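Local coordinates for protein glutaryl-CoA dehydrogenase (Mycobacterium smegmatis, PDB 3SF6) that belongs to the acyl-CoA dehydrogenase family of flavoproteins and, as a four-chain assembly, holds dihydroflavine-adenine dinucleotide, at residues A[54-57]-A[61-64]; A[79-84]-A[118-123]; A[133-138]-A[188-193]; A[219-222]-A[228-231]. One frame throughout, in Å; residues are numbered along the deposited sequence. Where two conformers were deposited one is given.

Contact 1. Residues A[54-57]-A[61-64]; sequences ASWY and ELPA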
# COMPACT_ATOMS: atom_id res chain seq x y z
N ALA A 54 1.13 -1.15 32.09
CA ALA A 54 0.50 -2.40 31.64
C ALA A 54 -0.73 -2.68 32.52
O ALA A 54 -1.80 -3.04 31.99
CB ALA A 54 1.51 -3.58 31.65
N SER A 55 -0.57 -2.52 33.83
CA SER A 55 -1.67 -2.76 34.79
C SER A 55 -2.80 -1.76 34.64
O SER A 55 -3.97 -2.13 34.63
CB SER A 55 -1.16 -2.73 36.23
OG SER A 55 -0.38 -3.86 36.48
N TRP A 56 -2.46 -0.46 34.51
CA TRP A 56 -3.50 0.55 34.32
C TRP A 56 -4.30 0.25 33.06
O TRP A 56 -5.52 0.35 33.04
CB TRP A 56 -2.88 1.97 34.23
CG TRP A 56 -2.23 2.50 35.49
CD1 TRP A 56 -2.43 2.07 36.76
CD2 TRP A 56 -1.30 3.59 35.57
NE1 TRP A 56 -1.68 2.83 37.65
CE2 TRP A 56 -0.98 3.76 36.94
CE3 TRP A 56 -0.71 4.43 34.63
CZ2 TRP A 56 -0.08 4.73 37.38
CZ3 TRP A 56 0.18 5.40 35.08
CH2 TRP A 56 0.48 5.54 36.43
N TYR A 57 -3.60 -0.10 31.97
CA TYR A 57 -4.26 -0.34 30.71
C TYR A 57 -5.19 -1.58 30.82
O TYR A 57 -6.36 -1.56 30.44
CB TYR A 57 -3.24 -0.57 29.58
CG TYR A 57 -3.91 -0.63 28.24
CD1 TYR A 57 -4.43 -1.83 27.75
CD2 TYR A 57 -4.10 0.52 27.47
CE1 TYR A 57 -5.10 -1.87 26.54
CE2 TYR A 57 -4.78 0.49 26.27
CZ TYR A 57 -5.26 -0.70 25.79
OH TYR A 57 -5.98 -0.79 24.64
N GLU A 61 -8.34 1.48 34.40
CA GLU A 61 -8.49 2.35 35.56
C GLU A 61 -7.10 2.85 35.91
O GLU A 61 -6.15 2.09 35.85
CB GLU A 61 -9.03 1.60 36.80
CG GLU A 61 -10.36 0.95 36.63
CD GLU A 61 -11.26 1.20 37.78
OE1 GLU A 61 -10.90 0.77 38.91
OE2 GLU A 61 -12.32 1.83 37.57
N LEU A 62 -6.99 4.12 36.29
CA LEU A 62 -5.72 4.66 36.72
C LEU A 62 -6.00 5.76 37.74
O LEU A 62 -7.12 6.27 37.79
CB LEU A 62 -4.91 5.21 35.55
CG LEU A 62 -5.20 6.61 35.00
CD1 LEU A 62 -4.05 7.10 34.13
CD2 LEU A 62 -6.55 6.62 34.22
N PRO A 63 -5.02 6.04 38.61
CA PRO A 63 -5.20 7.10 39.61
C PRO A 63 -5.04 8.46 38.96
O PRO A 63 -4.06 9.16 39.16
CB PRO A 63 -4.09 6.80 40.63
CG PRO A 63 -3.01 6.14 39.79
CD PRO A 63 -3.76 5.31 38.79
N ALA A 64 -6.01 8.83 38.15
CA ALA A 64 -5.87 10.00 37.29
C ALA A 64 -5.64 11.28 38.12
O ALA A 64 -4.80 12.11 37.76
CB ALA A 64 -7.09 10.16 36.39
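Pro63, which sets its CD against the indole of Trp56, is the centre of an inverse gamma turn, closed by a weak bond of 2.8 Å from Ala64 N to Leu62 O. It is also the N-cap residue of helix 64-73, so the contact is a tight turn joining helix 53-59 to that helix in the N-terminal helical domain of the acyl-CoA dehydrogenase fold. Proline suits the place: the N-H of an N-cap is not needed for the helix's hydrogen bonds, and the ring CH2 groups give the indole an apolar surface. Helix 53-59 is tied to the loop by a weak bond from Glu61 N to Trp56 O at 3.3 Å. Tryptophan provides a broad flat surface, its CG anti to the carbonyl carbon (chi1 -67°): Leu62 CB lies over one face, and Pro63 CD comes in obliquely, 3.4 Å from Trp56 NE1. His52, its ring nearly parallel to the indole, and Ile108 of helix 106-126 also meet Trp56. Glu61 reaches away with its charged end, as fits an exposed position. Leu62 crosses the indole at about a right angle, its CB making a CH-pi contact 4.0 Å from the centroid of the Trp56 five-membered ring, 20° off the normal.

Contact 2. Residues A[79-84]-A[118-123]; sequences MHLKGY and LAMYAI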
# COMPACT_ATOMS: atom_id res chain seq x y z
N MET A 79 2.56 22.98 29.40
CA MET A 79 3.97 23.20 29.04
C MET A 79 4.23 24.31 28.04
O MET A 79 5.26 25.02 28.16
CB MET A 79 4.60 21.91 28.50
CG MET A 79 4.83 20.85 29.54
SD MET A 79 5.59 19.35 28.91
CE MET A 79 4.17 18.46 28.24
N HIS A 80 3.35 24.46 27.04
CA HIS A 80 3.57 25.40 25.99
C HIS A 80 2.90 26.75 26.27
O HIS A 80 3.04 27.68 25.47
CB HIS A 80 3.07 24.86 24.63
CG HIS A 80 3.49 25.71 23.48
ND1 HIS A 80 2.57 26.36 22.67
CD2 HIS A 80 4.72 26.07 23.03
CE1 HIS A 80 3.22 27.08 21.78
NE2 HIS A 80 4.52 26.92 21.97
N LEU A 81 2.26 26.89 27.43
CA LEU A 81 1.59 28.14 27.80
C LEU A 81 2.54 28.97 28.63
O LEU A 81 3.43 28.43 29.29
CB LEU A 81 0.32 27.87 28.61
CG LEU A 81 -0.74 27.06 27.90
CD1 LEU A 81 -1.94 26.72 28.84
CD2 LEU A 81 -1.26 27.76 26.64
N LYS A 82 2.31 30.28 28.60
CA LYS A 82 3.12 31.23 29.36
C LYS A 82 2.35 31.76 30.58
O LYS A 82 1.16 32.06 30.52
CB LYS A 82 3.55 32.38 28.46
CG LYS A 82 4.68 31.94 27.49
CD LYS A 82 5.19 33.05 26.62
CE LYS A 82 6.34 32.57 25.76
NZ LYS A 82 6.00 31.36 24.95
N GLY A 83 3.05 31.85 31.70
CA GLY A 83 2.45 32.41 32.91
C GLY A 83 1.69 31.39 33.74
O GLY A 83 1.62 30.20 33.39
N TYR A 84 1.15 31.85 34.88
CA TYR A 84 0.26 31.00 35.73
C TYR A 84 0.90 29.71 36.24
O TYR A 84 0.19 28.71 36.46
CB TYR A 84 -1.05 30.70 34.98
CG TYR A 84 -1.68 31.94 34.40
CD1 TYR A 84 -2.48 32.78 35.18
CD2 TYR A 84 -1.45 32.30 33.07
CE1 TYR A 84 -3.05 33.95 34.63
CE2 TYR A 84 -2.00 33.45 32.53
CZ TYR A 84 -2.77 34.28 33.30
OH TYR A 84 -3.32 35.45 32.78
N LEU A 118 -5.96 22.10 25.36
CA LEU A 118 -7.39 22.27 25.15
C LEU A 118 -8.01 23.12 26.25
O LEU A 118 -8.41 24.26 25.98
CB LEU A 118 -8.14 20.94 25.00
CG LEU A 118 -7.79 20.15 23.73
CD1 LEU A 118 -8.55 18.78 23.69
CD2 LEU A 118 -7.98 20.97 22.46
N ALA A 119 -8.11 22.57 27.46
CA ALA A 119 -8.84 23.26 28.55
C ALA A 119 -8.10 24.51 29.04
O ALA A 119 -8.65 25.64 28.94
CB ALA A 119 -9.16 22.31 29.71
N MET A 120 -6.83 24.38 29.44
CA MET A 120 -6.08 25.59 29.84
C MET A 120 -5.92 26.59 28.70
O MET A 120 -6.08 27.82 28.88
CB MET A 120 -4.72 25.22 30.44
CG MET A 120 -4.79 24.56 31.79
SD MET A 120 -3.19 23.85 32.32
CE MET A 120 -2.38 25.36 32.86
N TYR A 121 -5.57 26.10 27.52
CA TYR A 121 -5.40 26.97 26.36
C TYR A 121 -6.66 27.80 26.10
O TYR A 121 -6.57 29.00 25.84
CB TYR A 121 -5.05 26.16 25.12
CG TYR A 121 -4.83 27.06 23.91
CD1 TYR A 121 -3.59 27.62 23.62
CD2 TYR A 121 -5.87 27.34 23.06
CE1 TYR A 121 -3.41 28.45 22.49
CE2 TYR A 121 -5.71 28.17 21.95
CZ TYR A 121 -4.49 28.71 21.69
OH TYR A 121 -4.39 29.50 20.57
N ALA A 122 -7.83 27.15 26.15
CA ALA A 122 -9.07 27.87 25.90
C ALA A 122 -9.24 29.05 26.87
O ALA A 122 -9.63 30.15 26.47
CB ALA A 122 -10.30 26.92 25.99
N ILE A 123 -9.00 28.78 28.14
CA ILE A 123 -9.10 29.80 29.20
C ILE A 123 -8.03 30.89 28.98
O ILE A 123 -8.30 32.09 29.06
CB ILE A 123 -9.03 29.14 30.59
CG1 ILE A 123 -10.26 28.26 30.83
CG2 ILE A 123 -8.94 30.23 31.68
CD1 ILE A 123 -10.15 27.34 32.09
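Tyr121, whose ring edge meets Leu81, has its hydroxyl held from outside the contact: Tyr121 OH is hydrogen-bonded to Arg256 NH2 of helix 252-286. Tyr121 CG lies anti to the backbone N (chi1 -179°), which carries the ring and its OH toward that helix. Between the two segments themselves the contact is wholly apolar. Leu81, its CG anti to the carbonyl carbon (chi1 -61°), points at helix 106-126 and divides its two methyls between successive residues. CD1 of Leu81 presses on Met120 at CB, only 3.5 Å away, and lies 3.9 Å from the backbone N of Tyr121. CD2 instead comes to the edge of the phenol ring, near its plane, 3.8 Å from Tyr121 CD1. A branched leucine suits this position because one side chain can fill the notch between two neighbours on the helix surface. In the N-terminal helical domain of the acyl-CoA dehydrogenase fold, this packs the loop between helices 64-73 and 91-104 against helix 106-126, and Lys82 O adds a polar tie by accepting a bond from His124 NE2. Cys86 touches both Leu81 and Met120, while Met139 of helix 129-140 also packs on Met120, whose flexible thioether chain bends at chi3.

Contact 3. Residues A[133-138]-A[188-193]; sequences DQWLPD and ADVAVV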
# COMPACT_ATOMS: atom_id res chain seq x y z
N ASP A 133 -7.22 33.78 36.35
CA ASP A 133 -6.62 33.84 37.67
C ASP A 133 -7.23 32.77 38.58
O ASP A 133 -6.55 32.22 39.44
CB ASP A 133 -6.83 35.24 38.27
CG ASP A 133 -6.05 36.34 37.54
OD1 ASP A 133 -5.05 36.02 36.86
OD2 ASP A 133 -6.41 37.54 37.72
N GLN A 134 -8.51 32.46 38.38
CA GLN A 134 -9.18 31.48 39.22
C GLN A 134 -8.69 30.06 38.93
O GLN A 134 -8.47 29.28 39.86
CB GLN A 134 -10.68 31.55 39.07
CG GLN A 134 -11.40 30.42 39.82
CD GLN A 134 -12.90 30.59 39.92
OE1 GLN A 134 -13.49 31.56 39.42
NE2 GLN A 134 -13.55 29.62 40.58
N TRP A 135 -8.54 29.73 37.65
CA TRP A 135 -8.37 28.35 37.20
C TRP A 135 -6.96 27.99 36.81
O TRP A 135 -6.53 26.88 37.10
CB TRP A 135 -9.32 28.03 36.03
CG TRP A 135 -10.75 27.89 36.51
CD1 TRP A 135 -11.75 28.79 36.38
CD2 TRP A 135 -11.28 26.79 37.26
NE1 TRP A 135 -12.90 28.32 36.99
CE2 TRP A 135 -12.63 27.09 37.52
CE3 TRP A 135 -10.76 25.58 37.70
CZ2 TRP A 135 -13.47 26.21 38.23
CZ3 TRP A 135 -11.57 24.73 38.41
CH2 TRP A 135 -12.91 25.05 38.69
N LEU A 136 -6.22 28.87 36.12
CA LEU A 136 -4.99 28.38 35.48
C LEU A 136 -3.89 27.92 36.44
O LEU A 136 -3.28 26.85 36.19
CB LEU A 136 -4.45 29.37 34.42
CG LEU A 136 -5.31 29.61 33.20
CD1 LEU A 136 -4.69 30.67 32.27
CD2 LEU A 136 -5.59 28.29 32.46
N PRO A 137 -3.63 28.64 37.54
CA PRO A 137 -2.52 28.11 38.38
C PRO A 137 -2.81 26.75 39.01
O PRO A 137 -1.94 25.89 39.05
CB PRO A 137 -2.36 29.18 39.47
CG PRO A 137 -2.86 30.47 38.77
CD PRO A 137 -4.03 30.00 37.93
N ASP A 138 -4.05 26.51 39.43
CA ASP A 138 -4.40 25.20 39.96
C ASP A 138 -4.48 24.08 38.90
O ASP A 138 -4.29 22.90 39.22
CB ASP A 138 -5.73 25.24 40.69
CG ASP A 138 -5.65 25.90 42.07
OD1 ASP A 138 -4.54 26.17 42.60
OD2 ASP A 138 -6.75 26.12 42.61
N ALA A 188 -12.94 15.51 36.05
CA ALA A 188 -12.70 16.94 35.84
C ALA A 188 -13.39 17.77 36.91
O ALA A 188 -14.55 17.49 37.29
CB ALA A 188 -13.20 17.38 34.47
N ASP A 189 -12.68 18.79 37.38
CA ASP A 189 -13.27 19.88 38.19
C ASP A 189 -13.97 20.99 37.38
O ASP A 189 -14.88 21.68 37.87
CB ASP A 189 -12.14 20.51 39.02
CG ASP A 189 -11.47 19.49 39.92
OD1 ASP A 189 -12.11 19.09 40.92
OD2 ASP A 189 -10.33 19.03 39.60
N VAL A 190 -13.50 21.17 36.16
CA VAL A 190 -13.98 22.19 35.25
C VAL A 190 -14.05 21.65 33.83
O VAL A 190 -13.19 20.88 33.39
CB VAL A 190 -13.11 23.47 35.34
CG1 VAL A 190 -11.70 23.25 34.82
CG2 VAL A 190 -13.77 24.64 34.63
N ALA A 191 -15.12 22.03 33.14
CA ALA A 191 -15.34 21.62 31.75
C ALA A 191 -15.44 22.86 30.87
O ALA A 191 -16.22 23.75 31.19
CB ALA A 191 -16.63 20.72 31.63
N VAL A 192 -14.64 22.94 29.80
CA VAL A 192 -14.80 24.02 28.83
C VAL A 192 -15.77 23.48 27.80
O VAL A 192 -15.45 22.55 27.07
CB VAL A 192 -13.47 24.45 28.20
CG1 VAL A 192 -13.73 25.45 27.07
CG2 VAL A 192 -12.51 25.06 29.28
N VAL A 193 -17.00 24.00 27.80
CA VAL A 193 -18.09 23.42 27.03
C VAL A 193 -18.49 24.40 25.91
O VAL A 193 -18.72 25.60 26.18
CB VAL A 193 -19.30 23.10 27.92
CG1 VAL A 193 -20.47 22.56 27.09
CG2 VAL A 193 -18.89 22.09 28.99
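Val190 lies over one face of the Trp135 indole, and Gln134 CG lies on the opposite face, 3.8 Å above the plane and toward the rim. Asp189 O approaches obliquely, 4.0 Å from Trp135 CH2. The valine sits over the six-membered ring: its CB is 3.7 Å from that ring's centroid, 15° off the normal, in a well-centred CH-pi contact. The two methyls spread over the bicycle in different directions, with Val190 CG1 3.8 Å from Trp135 CE3 and Val190 CG2 3.9 Å from Trp135 CZ2. A chi1 of 68° directs them so, with CG1 between the backbone N and the carbonyl carbon and CG2 anti to the N. A beta-branched residue suits both the extended strand and the covering of a flat ring, while tryptophan is long enough to bridge from a helix to a sheet, so helix and strand backbones can stay well apart, Trp135 CA and Val190 CA being 8.6 Å from each other. Val205, on the neighbouring strand 200-207, touches both residues. Asp189 offers its CB, 4.3 Å from Trp135 CZ3, but its carboxylate turns away, and OD2 accepts a hydrogen bond from Ile145 N, on the connection that leads from the helix to the sheet. Helix 129-140, kinked near Pro137, thus leans its indole on the start of strand 190-197, joining the helical N-terminal and beta middle domains characteristic of the acyl-CoA dehydrogenase fold.

Contact 4. Residues A[219-222]-A[228-231]; sequences KSKM and VTSE. With SO4 (sulfate ion), chain Q.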
# COMPACT_ATOMS: atom_id res chain seq x y z
N LYS A 219 -17.16 2.68 29.31
CA LYS A 219 -16.52 1.40 29.63
C LYS A 219 -16.43 0.53 28.37
O LYS A 219 -16.85 0.95 27.27
CB LYS A 219 -17.34 0.67 30.72
CG LYS A 219 -17.53 1.47 32.03
CD LYS A 219 -16.17 1.81 32.66
CE LYS A 219 -16.26 2.17 34.13
NZ LYS A 219 -16.36 1.01 35.02
N SER A 220 -15.86 -0.68 28.50
CA SER A 220 -15.69 -1.60 27.38
C SER A 220 -14.82 -1.01 26.25
O SER A 220 -14.95 -1.40 25.07
CB SER A 220 -17.02 -2.06 26.79
OG SER A 220 -17.82 -2.71 27.78
N LYS A 221 -13.92 -0.10 26.62
CA LYS A 221 -12.97 0.40 25.62
C LYS A 221 -11.93 -0.63 25.21
O LYS A 221 -11.46 -1.43 26.03
CB LYS A 221 -12.25 1.67 26.13
CG LYS A 221 -13.19 2.86 26.19
CD LYS A 221 -12.72 3.98 27.07
CE LYS A 221 -11.29 4.35 26.95
NZ LYS A 221 -11.00 5.37 28.06
N MET A 222 -11.59 -0.63 23.92
CA MET A 222 -10.53 -1.48 23.34
C MET A 222 -9.33 -0.63 22.88
O MET A 222 -8.51 -1.07 22.06
CB MET A 222 -11.11 -2.32 22.18
CG MET A 222 -12.22 -3.21 22.60
SD MET A 222 -11.46 -4.80 23.03
CE MET A 222 -10.80 -5.44 21.51
N VAL A 228 -9.39 8.38 31.06
CA VAL A 228 -10.78 8.45 31.42
C VAL A 228 -11.50 9.10 30.25
O VAL A 228 -11.07 10.14 29.82
CB VAL A 228 -10.94 9.36 32.65
CG1 VAL A 228 -12.45 9.69 32.95
CG2 VAL A 228 -10.28 8.73 33.86
N THR A 229 -12.56 8.48 29.74
CA THR A 229 -13.32 9.02 28.61
C THR A 229 -14.78 8.99 29.03
O THR A 229 -15.25 7.95 29.53
CB THR A 229 -13.17 8.16 27.35
OG1 THR A 229 -11.79 7.80 27.14
CG2 THR A 229 -13.66 8.95 26.12
N SER A 230 -15.52 10.10 28.82
CA SER A 230 -16.82 10.27 29.45
C SER A 230 -17.89 10.85 28.55
O SER A 230 -17.61 11.51 27.55
CB SER A 230 -16.67 11.22 30.64
OG SER A 230 -15.68 10.73 31.52
N GLU A 231 -19.13 10.61 28.95
CA GLU A 231 -20.29 11.36 28.50
C GLU A 231 -20.52 12.53 29.48
O GLU A 231 -20.48 12.30 30.70
CB GLU A 231 -21.50 10.44 28.53
CG GLU A 231 -22.81 11.06 28.14
CD GLU A 231 -24.00 10.15 28.40
OE1 GLU A 231 -24.09 9.49 29.47
OE2 GLU A 231 -24.86 10.12 27.52
S SO4 Q . -14.01 -1.95 31.30
O1 SO4 Q . -13.52 -0.64 30.92
O2 SO4 Q . -15.31 -2.23 30.66
O3 SO4 Q . -14.15 -1.97 32.75
O4 SO4 Q . -13.07 -2.97 30.89
O HOH W 1 -13.03 5.59 30.41
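Lys221 faces Thr229 from an extended loop that follows Ser220, itself in the left-handed helical region (phi 60°, psi 27°), while Thr229 opens strand 229-240. The lysine chain bends at chi3, 44°, and delivers its ammonium group to the threonine hydroxyl: Lys221 NZ donates a hydrogen bond of 2.7 Å to Thr229 OG1. Water 1 accepts twice, from Lys221 NZ at 3.1 Å and from Thr229 N at 3.0 Å, making a second, bridged link between the same two residues. Leu224 O accepts another bond from the ammonium group, and Ser227 O a weak one. Lysine suits this buried place because several donors at the end of one long arm can satisfy oxygens around a tight loop, and these oxygens probably stabilise its charge. Threonine suits a strand start, giving a hydroxyl to the lysine while its beta-branched carbon favours the extended backbone; its side chain lies about 4 Å from the bound dihydroflavine-adenine dinucleotide, which places the contact beside the flavin. On the loop's outer part, Ser220 N donates a 2.7 Å bond to O2 of a sulfate ion, probably from the crystallisation liquor, which Arg225 also holds. Ile362 of a second subunit packs on Lys221. In the middle domain's antiparallel sheet, Thr229 pairs by backbone with Ile218, just past strand 213-217, and Ser230 pairs with Ile182 of strand 172-183, so the lysine ties the returning loop to a strand that runs between these two.

In the fold
The four contacts follow one another along the chain in series; none nests in or crosses another. Contact 1 closes a short loop between helices 53-59 and 64-73. Contact 2 spans 33 mostly helical residues to bring 79-84 onto helix 106-126. The next helix, 129-140, starts contact 3, which reaches across 49 residues, 20 of them in strands, into the middle domain; Leu136 and Tyr84 link it with contact 2, as do Ala122 and Val192. Contact 4 closes a tight loop inside the middle domain. Although far along the chain from contact 1, it touches it where Tyr57 OH packs near Met222 O of the same chain, so contacts 3 and 4 both bring the beta domain to the helical one.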